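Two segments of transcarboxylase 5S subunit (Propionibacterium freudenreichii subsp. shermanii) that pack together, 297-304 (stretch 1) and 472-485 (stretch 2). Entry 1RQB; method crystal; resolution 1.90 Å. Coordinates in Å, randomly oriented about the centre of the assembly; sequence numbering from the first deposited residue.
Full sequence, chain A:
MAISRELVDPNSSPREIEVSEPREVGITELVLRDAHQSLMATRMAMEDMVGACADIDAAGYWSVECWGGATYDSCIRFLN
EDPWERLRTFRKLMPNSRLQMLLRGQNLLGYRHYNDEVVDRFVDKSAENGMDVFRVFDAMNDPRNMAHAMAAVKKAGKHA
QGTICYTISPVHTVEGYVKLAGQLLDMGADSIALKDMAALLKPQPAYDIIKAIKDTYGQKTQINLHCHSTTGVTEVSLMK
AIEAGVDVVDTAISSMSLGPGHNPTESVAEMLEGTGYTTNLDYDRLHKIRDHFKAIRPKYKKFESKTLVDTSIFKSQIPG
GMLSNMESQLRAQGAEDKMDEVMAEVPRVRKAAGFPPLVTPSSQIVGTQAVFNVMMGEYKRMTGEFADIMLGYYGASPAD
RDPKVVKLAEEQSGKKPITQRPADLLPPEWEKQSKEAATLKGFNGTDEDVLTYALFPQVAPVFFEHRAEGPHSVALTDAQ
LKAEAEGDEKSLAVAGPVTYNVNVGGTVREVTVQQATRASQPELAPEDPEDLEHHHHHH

Stretch 1, residues 297-304: RPKYKKFE
Stretch 2 (472-485) HSVALTDAQLKAEA

A short 3-10 segment can dock a distant part of its own chain through a single backbone hydrogen bond, leaving side chains to secure the rest; two segments of the transcarboxylase 5S subunit illustrate the principle. Residues 297-303 form the 3-10 segment, with i to i-3 bonds such as Tyr-300 N to Arg-297 O (2.9 Å) and Phe-303 N to Tyr-300 O (2.9 Å). Phi/psi lies near -55/-26 at Pro-298 and -69/-15 at Lys-299, drifts to -105/19 at Tyr-300, and returns to -55/-33 at Lys-301. The second stretch is extended at Ser-473 (-126/146), turns at Val-474 (-109/9) and is extended again through Ala-475 (-81/160) and Leu-476 (-67/148), before entering a helix at Asp-478. Thr-477 (chi1 p) caps that helix: its OG1 accepts from Gln-480 N at 3.1 Å, while Gln-480 OE1 accepts from Thr-477 N at 2.9 Å.

The register places the CA of Lys-299 4.8 Å from that of Leu-476, and the CA of Tyr-300 5.1 Å from that of Ala-475, so the paired residues run in opposite directions. The one backbone bond between the stretches falls here, Leu-476 N donating to Lys-299 O at 2.9 Å and 160°. In all, 580 Å² is buried.

Beside this bond, Ala-475 points its CB toward the first stretch and over one face of the Tyr-300 ring (chi1 m, chi2 83°). Ala-475 CB lies 3.6 Å from the centroid of the Tyr-300 ring, 16° off the normal, a CH-pi contact. Phe-303 (m, 95°) instead meets Val-474 with its ring edge near the carbonyl, CE1 of Phe-303 lying 3.5 Å from O of Val-474; its CZ also packs 3.6 Å from Val-474 CG2.

Leu-476 (m, t) reaches Lys-301 through its CD1, 3.6 Å from Lys-301 CG. One helical turn on from Thr-477, Leu-481 (t, p) sets its CD2 3.9 Å from Pro-298 CB and also 3.9 Å from the CG of Lys-299 (m, t, m, t). A water accepts a weak bond from Lys-299 NZ (3.3 Å) and donates to Leu-476 O (2.9 Å), adding a bridge between the same two residues that share the direct backbone bond.

Charge closes the outer end. Lys-301 (p, t, m, t) extends its NZ to Glu-484 OE1 at 2.9 Å, a hydrogen-bonded salt bridge; Lys-302 (m, m, t, t) makes a long one, NZ to Glu-484 OE2 at 3.7 Å. Glu-484 (t, t, 61°) thus faces two lysines, although it is poorly ordered.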

# COMPACT_ATOMS: atom_id res chain seq x y z
N ARG A 297 -11.63 10.66 -8.49
CA ARG A 297 -11.47 10.54 -7.04
C ARG A 297 -11.26 11.86 -6.29
O ARG A 297 -11.79 12.02 -5.19
CB ARG A 297 -10.35 9.55 -6.71
CG ARG A 297 -10.24 9.27 -5.22
CD ARG A 297 -9.23 8.19 -4.95
NE ARG A 297 -9.13 7.92 -3.52
CZ ARG A 297 -8.37 6.96 -3.00
NH1 ARG A 297 -7.66 6.17 -3.81
NH2 ARG A 297 -8.31 6.81 -1.69
N PRO A 298 -10.49 12.82 -6.84
CA PRO A 298 -10.31 14.07 -6.08
C PRO A 298 -11.60 14.79 -5.67
O PRO A 298 -11.61 15.52 -4.68
CB PRO A 298 -9.44 14.92 -7.02
CG PRO A 298 -8.65 13.88 -7.77
CD PRO A 298 -9.73 12.86 -8.10
N LYS A 299 -12.68 14.58 -6.42
CA LYS A 299 -13.96 15.23 -6.12
C LYS A 299 -14.58 14.69 -4.83
O LYS A 299 -15.49 15.31 -4.27
CB LYS A 299 -14.96 15.03 -7.27
CG LYS A 299 -14.51 15.60 -8.60
CD LYS A 299 -15.62 15.57 -9.65
CE LYS A 299 -16.17 14.18 -9.90
NZ LYS A 299 -17.20 14.20 -10.99
N TYR A 300 -14.09 13.55 -4.34
CA TYR A 300 -14.66 12.94 -3.13
C TYR A 300 -13.76 13.15 -1.91
O TYR A 300 -13.92 12.46 -0.90
CB TYR A 300 -14.87 11.43 -3.38
CG TYR A 300 -15.98 11.17 -4.38
CD1 TYR A 300 -15.74 11.22 -5.76
CD2 TYR A 300 -17.29 10.94 -3.93
CE1 TYR A 300 -16.79 11.06 -6.67
CE2 TYR A 300 -18.33 10.78 -4.83
CZ TYR A 300 -18.09 10.84 -6.19
OH TYR A 300 -19.14 10.68 -7.05
N LYS A 301 -12.86 14.12 -1.98
CA LYS A 301 -11.91 14.34 -0.88
C LYS A 301 -12.59 14.56 0.47
O LYS A 301 -12.04 14.17 1.50
CB LYS A 301 -11.01 15.54 -1.17
CG LYS A 301 -11.73 16.87 -1.26
CD LYS A 301 -10.73 18.00 -1.46
CE LYS A 301 -9.70 18.02 -0.33
NZ LYS A 301 -8.69 19.12 -0.49
N LYS A 302 -13.77 15.17 0.50
CA LYS A 302 -14.45 15.43 1.78
C LYS A 302 -14.87 14.13 2.47
O LYS A 302 -15.25 14.15 3.64
CB LYS A 302 -15.71 16.30 1.59
CG LYS A 302 -15.49 17.71 1.03
CD LYS A 302 -14.61 18.57 1.94
CE LYS A 302 -14.49 20.00 1.39
NZ LYS A 302 -13.77 20.90 2.34
N PHE A 303 -14.82 13.00 1.77
CA PHE A 303 -15.27 11.74 2.40
C PHE A 303 -14.10 10.76 2.60
O PHE A 303 -14.33 9.62 3.02
CB PHE A 303 -16.34 11.05 1.54
CG PHE A 303 -17.55 11.90 1.27
CD1 PHE A 303 -17.63 12.65 0.10
CD2 PHE A 303 -18.59 11.96 2.19
CE1 PHE A 303 -18.75 13.45 -0.15
CE2 PHE A 303 -19.71 12.77 1.95
CZ PHE A 303 -19.79 13.52 0.79
N GLU A 304 -12.87 11.18 2.33
CA GLU A 304 -11.71 10.28 2.45
C GLU A 304 -11.27 10.08 3.90
O GLU A 304 -11.56 10.89 4.77
CB GLU A 304 -10.52 10.85 1.67
CG GLU A 304 -10.70 10.98 0.18
CD GLU A 304 -10.27 9.73 -0.58
OE1 GLU A 304 -9.48 8.92 -0.03
OE2 GLU A 304 -10.70 9.56 -1.74
N HIS A 472 -28.56 12.61 -7.72
CA HIS A 472 -27.67 13.75 -7.52
C HIS A 472 -26.31 13.24 -7.05
O HIS A 472 -26.11 12.05 -6.85
CB HIS A 472 -28.27 14.70 -6.49
CG HIS A 472 -29.68 15.11 -6.78
ND1 HIS A 472 -30.09 15.52 -8.03
CD2 HIS A 472 -30.76 15.22 -5.98
CE1 HIS A 472 -31.37 15.85 -7.99
NE2 HIS A 472 -31.80 15.68 -6.75
N SER A 473 -25.38 14.17 -6.89
CA SER A 473 -24.03 13.82 -6.42
C SER A 473 -23.71 14.70 -5.21
O SER A 473 -24.15 15.84 -5.12
CB SER A 473 -23.00 14.06 -7.52
OG SER A 473 -21.69 13.82 -7.04
N VAL A 474 -22.97 14.16 -4.25
CA VAL A 474 -22.60 14.95 -3.07
C VAL A 474 -21.10 15.26 -3.14
O VAL A 474 -20.51 15.76 -2.19
CB VAL A 474 -22.91 14.20 -1.77
CG1 VAL A 474 -24.41 14.06 -1.61
CG2 VAL A 474 -22.24 12.81 -1.78
N ALA A 475 -20.50 14.94 -4.29
CA ALA A 475 -19.07 15.19 -4.51
C ALA A 475 -18.87 16.65 -4.90
O ALA A 475 -19.81 17.32 -5.34
CB ALA A 475 -18.56 14.28 -5.63
N LEU A 476 -17.65 17.14 -4.75
CA LEU A 476 -17.35 18.52 -5.15
C LEU A 476 -17.48 18.62 -6.67
O LEU A 476 -17.26 17.64 -7.38
CB LEU A 476 -15.92 18.87 -4.74
CG LEU A 476 -15.61 18.73 -3.25
CD1 LEU A 476 -14.12 18.89 -3.01
CD2 LEU A 476 -16.39 19.79 -2.46
N THR A 477 -17.89 19.78 -7.17
CA THR A 477 -17.96 19.96 -8.63
C THR A 477 -16.58 20.41 -9.09
O THR A 477 -15.74 20.78 -8.27
CB THR A 477 -18.97 21.05 -9.03
OG1 THR A 477 -18.55 22.30 -8.47
CG2 THR A 477 -20.37 20.70 -8.53
N ASP A 478 -16.32 20.38 -10.39
CA ASP A 478 -15.01 20.82 -10.89
C ASP A 478 -14.76 22.25 -10.42
O ASP A 478 -13.65 22.60 -10.01
CB ASP A 478 -14.97 20.73 -12.41
CG ASP A 478 -15.08 19.31 -12.91
OD1 ASP A 478 -14.28 18.45 -12.48
OD2 ASP A 478 -15.98 19.04 -13.74
N ALA A 479 -15.80 23.07 -10.48
CA ALA A 479 -15.70 24.48 -10.07
C ALA A 479 -15.29 24.56 -8.59
O ALA A 479 -14.42 25.34 -8.22
CB ALA A 479 -17.04 25.17 -10.28
N GLN A 480 -15.93 23.76 -7.75
CA GLN A 480 -15.62 23.78 -6.31
C GLN A 480 -14.21 23.22 -6.09
O GLN A 480 -13.48 23.68 -5.22
CB GLN A 480 -16.62 22.93 -5.53
CG GLN A 480 -18.05 23.42 -5.63
CD GLN A 480 -19.00 22.56 -4.83
OE1 GLN A 480 -19.16 21.37 -5.11
NE2 GLN A 480 -19.64 23.16 -3.82
N LEU A 481 -13.85 22.20 -6.87
CA LEU A 481 -12.53 21.59 -6.72
C LEU A 481 -11.46 22.62 -7.10
O LEU A 481 -10.53 22.87 -6.33
CB LEU A 481 -12.43 20.35 -7.63
CG LEU A 481 -11.40 19.30 -7.20
CD1 LEU A 481 -11.62 18.93 -5.74
CD2 LEU A 481 -11.53 18.07 -8.09
N LYS A 482 -11.62 23.22 -8.27
CA LYS A 482 -10.67 24.23 -8.76
C LYS A 482 -10.69 25.45 -7.84
O LYS A 482 -9.68 26.12 -7.66
CB LYS A 482 -11.05 24.65 -10.19
CG LYS A 482 -10.10 25.68 -10.79
CD LYS A 482 -10.50 26.08 -12.21
CE LYS A 482 -9.54 27.14 -12.76
NZ LYS A 482 -9.88 27.58 -14.14
N ALA A 483 -11.85 25.73 -7.26
CA ALA A 483 -12.01 26.89 -6.37
C ALA A 483 -11.24 26.66 -5.06
O ALA A 483 -10.89 27.61 -4.37
CB ALA A 483 -13.48 27.13 -6.07
N GLU A 484 -10.99 25.40 -4.73
CA GLU A 484 -10.28 25.07 -3.49
C GLU A 484 -8.77 25.14 -3.72
O GLU A 484 -7.99 25.20 -2.77
CB GLU A 484 -10.68 23.67 -3.02
CG GLU A 484 -10.06 23.23 -1.71
CD GLU A 484 -10.64 21.92 -1.20
OE1 GLU A 484 -10.52 20.89 -1.91
OE2 GLU A 484 -11.21 21.92 -0.09
N ALA A 485 -8.36 25.15 -4.98
CA ALA A 485 -6.93 25.21 -5.33
C ALA A 485 -6.59 26.61 -5.85
O ALA A 485 -7.44 27.52 -5.70
CB ALA A 485 -6.60 24.16 -6.38
O HOH W 1 -19.00 16.41 -9.30